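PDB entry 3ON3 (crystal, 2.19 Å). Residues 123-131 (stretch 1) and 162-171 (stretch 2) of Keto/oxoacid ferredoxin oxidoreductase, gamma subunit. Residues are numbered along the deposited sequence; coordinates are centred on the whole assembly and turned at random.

Stretch 1 (123-131) NDVGREIVA
Stretch 2, residues 162-171: AFVELNRKAF

The guanidinium of Arg-127 lies flat on the ring of Phe-163, the planes 15° apart and the centres 4.1 Å apart, and no hydrogen bond crosses between the two stretches. Arg-127 CZ sits 4.1 Å from the Phe-163 ring centroid, 28° off the ring normal, a cation-pi contact over the face; the closest atoms are Arg-127 NH2 and Phe-163 CZ, at 3.4 Å. Arg-127 reaches the ring with an extended chain, chi1 to chi3 all t (-169°, 172°, -163°) and chi4 turning to 66°, from an extended backbone (phi/psi -144/89). Phe-163, chi1 m (-67°) and chi2 121°, offers its face from the N-cap position, just before the helix of 164-171.

Stretch 1 leaves a helix at Gly-126, whose positive phi (82/20) would press a CB against the preceding carbonyl O; glycine avoids this. The chain then extends through Arg-127 and makes a short 3-10 segment at Glu-128 (-43/-46) and Ile-129 (-59/-15), with Val-130 N hydrogen-bonded to Arg-127 O at 3.0 Å. Val-130 (-94/19) is the N-cap of the next helix. Stretch 2 is regular helix from Val-164 onward, phi near -60° and psi near -45°, with i to i-4 hydrogen bonds such as Ala-170 N to Leu-166 O at 2.9 Å.

In register, CA atoms are 6.0 Å apart for Val-125 and Ala-170 and 6.9 Å apart for Val-130 and Asn-167, so the partners run backward along stretch 2. Val-125 (chi1 t, 176°) points sideways, yet both its methyls meet the helix: CG1 lies 3.5 Å from Leu-166 O and 4.0 Å from Leu-166 CB, while CG2 lies 3.7 Å from Ala-170 CA. Ala-170 CB points toward stretch 1, and one methyl from each of two valines lies against it, Val-125 CG2 at 4.0 Å and Val-130 CG2 (chi1 m, -61°) at 3.8 Å. Val-130 and Ala-170 are buried; Val-125 and Arg-127 are the residues most covered by the other stretch (80 and 67 Å²).

Leu-166 (chi1 m, chi2 31°) also points toward stretch 1, and Arg-127 CD comes within 4.2 Å of Leu-166 CD2. Buried Asn-167 (chi1 m, -72°) turns back along its own helix: ND2 donates to Phe-163 O at 2.9 Å, while OD1 stands 3.6 Å from Val-130 CG1. At the exposed margin, Lys-169 (chi1 to chi3 t, chi4 p) brings CE to 3.7 Å from Asp-124 O, a contact of the CE methylene. Together the stretches bury 425 Å², summed over both sides.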

# COMPACT_ATOMS: atom_id res chain seq x y z
N ASN B 123 13.82 -10.54 18.82
CA ASN B 123 14.98 -10.83 19.68
C ASN B 123 16.35 -10.59 19.05
O ASN B 123 17.27 -10.13 19.72
CB ASN B 123 14.89 -12.26 20.22
CG ASN B 123 13.89 -12.39 21.35
OD1 ASN B 123 14.03 -11.75 22.40
ND2 ASN B 123 12.87 -13.21 21.14
N ASP B 124 16.49 -10.92 17.78
CA ASP B 124 17.77 -10.77 17.10
C ASP B 124 18.00 -9.33 16.66
O ASP B 124 19.03 -8.75 16.97
CB ASP B 124 17.85 -11.71 15.89
CG ASP B 124 17.63 -13.17 16.28
OD1 ASP B 124 17.54 -13.44 17.49
OD2 ASP B 124 17.55 -14.03 15.38
N VAL B 125 17.02 -8.76 15.96
CA VAL B 125 17.10 -7.38 15.52
C VAL B 125 16.79 -6.44 16.69
O VAL B 125 17.34 -5.34 16.78
CB VAL B 125 16.12 -7.10 14.38
CG1 VAL B 125 16.15 -5.63 13.99
CG2 VAL B 125 16.44 -7.98 13.20
N GLY B 126 15.91 -6.87 17.58
CA GLY B 126 15.49 -6.04 18.69
C GLY B 126 14.39 -5.04 18.36
O GLY B 126 14.22 -4.05 19.08
N ARG B 127 13.65 -5.27 17.28
CA ARG B 127 12.48 -4.45 16.95
C ARG B 127 11.34 -5.26 16.33
O ARG B 127 11.24 -5.40 15.11
CB ARG B 127 12.88 -3.29 16.04
CG ARG B 127 11.79 -2.26 15.86
CD ARG B 127 12.30 -1.03 15.12
NE ARG B 127 11.40 0.11 15.29
CZ ARG B 127 11.19 0.72 16.45
NH1 ARG B 127 11.82 0.30 17.54
NH2 ARG B 127 10.36 1.75 16.51
N GLU B 128 10.47 -5.77 17.19
CA GLU B 128 9.37 -6.65 16.79
C GLU B 128 8.62 -6.19 15.53
O GLU B 128 8.34 -7.00 14.64
CB GLU B 128 8.39 -6.81 17.97
CG GLU B 128 7.51 -8.03 17.91
CD GLU B 128 6.52 -8.09 19.06
OE1 GLU B 128 5.94 -9.17 19.30
OE2 GLU B 128 6.32 -7.05 19.74
N ILE B 129 8.27 -4.91 15.45
CA ILE B 129 7.48 -4.41 14.33
C ILE B 129 8.07 -4.62 12.94
O ILE B 129 7.37 -4.47 11.94
CB ILE B 129 7.16 -2.90 14.47
CG1 ILE B 129 8.45 -2.11 14.67
CG2 ILE B 129 6.16 -2.65 15.58
CD1 ILE B 129 8.22 -0.63 14.92
N VAL B 130 9.36 -4.94 12.86
CA VAL B 130 9.94 -5.08 11.53
C VAL B 130 9.91 -6.53 11.07
O VAL B 130 10.61 -6.91 10.13
CB VAL B 130 11.33 -4.41 11.39
CG1 VAL B 130 11.20 -2.88 11.66
CG2 VAL B 130 12.37 -5.07 12.29
N ALA B 131 9.05 -7.32 11.72
CA ALA B 131 8.91 -8.74 11.37
C ALA B 131 8.56 -8.89 9.90
O ALA B 131 9.03 -9.80 9.23
CB ALA B 131 7.89 -9.43 12.25
N ALA B 162 16.52 6.97 10.89
CA ALA B 162 16.88 6.57 12.25
C ALA B 162 16.80 5.05 12.48
O ALA B 162 17.41 4.52 13.40
CB ALA B 162 16.03 7.31 13.26
N PHE B 163 16.07 4.34 11.63
CA PHE B 163 15.90 2.91 11.86
C PHE B 163 16.55 2.10 10.75
O PHE B 163 16.31 0.90 10.61
CB PHE B 163 14.42 2.54 12.01
CG PHE B 163 13.77 3.10 13.25
CD1 PHE B 163 12.68 3.94 13.16
CD2 PHE B 163 14.26 2.78 14.50
CE1 PHE B 163 12.09 4.47 14.30
CE2 PHE B 163 13.68 3.30 15.65
CZ PHE B 163 12.59 4.15 15.54
N VAL B 164 17.38 2.78 9.97
CA VAL B 164 17.88 2.21 8.73
C VAL B 164 18.78 0.97 8.98
O VAL B 164 18.63 -0.04 8.32
CB VAL B 164 18.51 3.29 7.80
CG1 VAL B 164 19.89 3.71 8.30
CG2 VAL B 164 18.54 2.81 6.36
N GLU B 165 19.67 1.04 9.97
CA GLU B 165 20.47 -0.12 10.38
C GLU B 165 19.63 -1.35 10.77
O GLU B 165 19.89 -2.46 10.29
CB GLU B 165 21.42 0.24 11.52
CG GLU B 165 22.39 1.37 11.19
CD GLU B 165 21.88 2.78 11.54
OE1 GLU B 165 20.65 2.98 11.69
OE2 GLU B 165 22.73 3.68 11.68
N LEU B 166 18.62 -1.15 11.61
CA LEU B 166 17.75 -2.25 12.06
C LEU B 166 16.98 -2.92 10.91
O LEU B 166 16.85 -4.12 10.88
CB LEU B 166 16.76 -1.76 13.13
CG LEU B 166 17.29 -1.53 14.54
CD1 LEU B 166 18.75 -1.08 14.51
CD2 LEU B 166 16.44 -0.50 15.28
N ASN B 167 16.48 -2.14 9.98
CA ASN B 167 15.81 -2.73 8.84
C ASN B 167 16.77 -3.47 7.90
O ASN B 167 16.44 -4.54 7.41
CB ASN B 167 14.97 -1.69 8.09
CG ASN B 167 13.72 -1.29 8.87
OD1 ASN B 167 12.62 -1.70 8.53
ND2 ASN B 167 13.89 -0.50 9.92
N ARG B 168 17.95 -2.92 7.66
CA ARG B 168 18.95 -3.65 6.88
C ARG B 168 19.22 -5.01 7.54
O ARG B 168 19.23 -6.03 6.87
CB ARG B 168 20.26 -2.85 6.75
CG ARG B 168 21.50 -3.73 6.51
CD ARG B 168 21.53 -4.42 5.14
NE ARG B 168 22.58 -5.44 5.11
CZ ARG B 168 23.05 -6.04 4.02
NH1 ARG B 168 22.58 -5.73 2.82
NH2 ARG B 168 24.00 -6.96 4.12
N LYS B 169 19.44 -5.00 8.85
CA LYS B 169 19.67 -6.21 9.62
C LYS B 169 18.49 -7.20 9.53
O LYS B 169 18.69 -8.40 9.35
CB LYS B 169 19.98 -5.87 11.08
CG LYS B 169 20.43 -7.07 11.93
CD LYS B 169 20.79 -6.63 13.34
CE LYS B 169 21.25 -7.81 14.19
NZ LYS B 169 22.47 -8.46 13.60
N ALA B 170 17.27 -6.69 9.65
CA ALA B 170 16.08 -7.52 9.58
C ALA B 170 15.99 -8.18 8.21
O ALA B 170 15.70 -9.38 8.09
CB ALA B 170 14.81 -6.68 9.84
N PHE B 171 16.22 -7.39 7.17
CA PHE B 171 16.15 -7.88 5.81
C PHE B 171 17.21 -8.97 5.57
O PHE B 171 16.91 -10.03 5.03
CB PHE B 171 16.34 -6.72 4.83
CG PHE B 171 16.56 -7.15 3.40
CD1 PHE B 171 15.49 -7.55 2.61
CD2 PHE B 171 17.83 -7.11 2.84
CE1 PHE B 171 15.69 -7.93 1.28
CE2 PHE B 171 18.04 -7.49 1.51
CZ PHE B 171 16.97 -7.90 0.73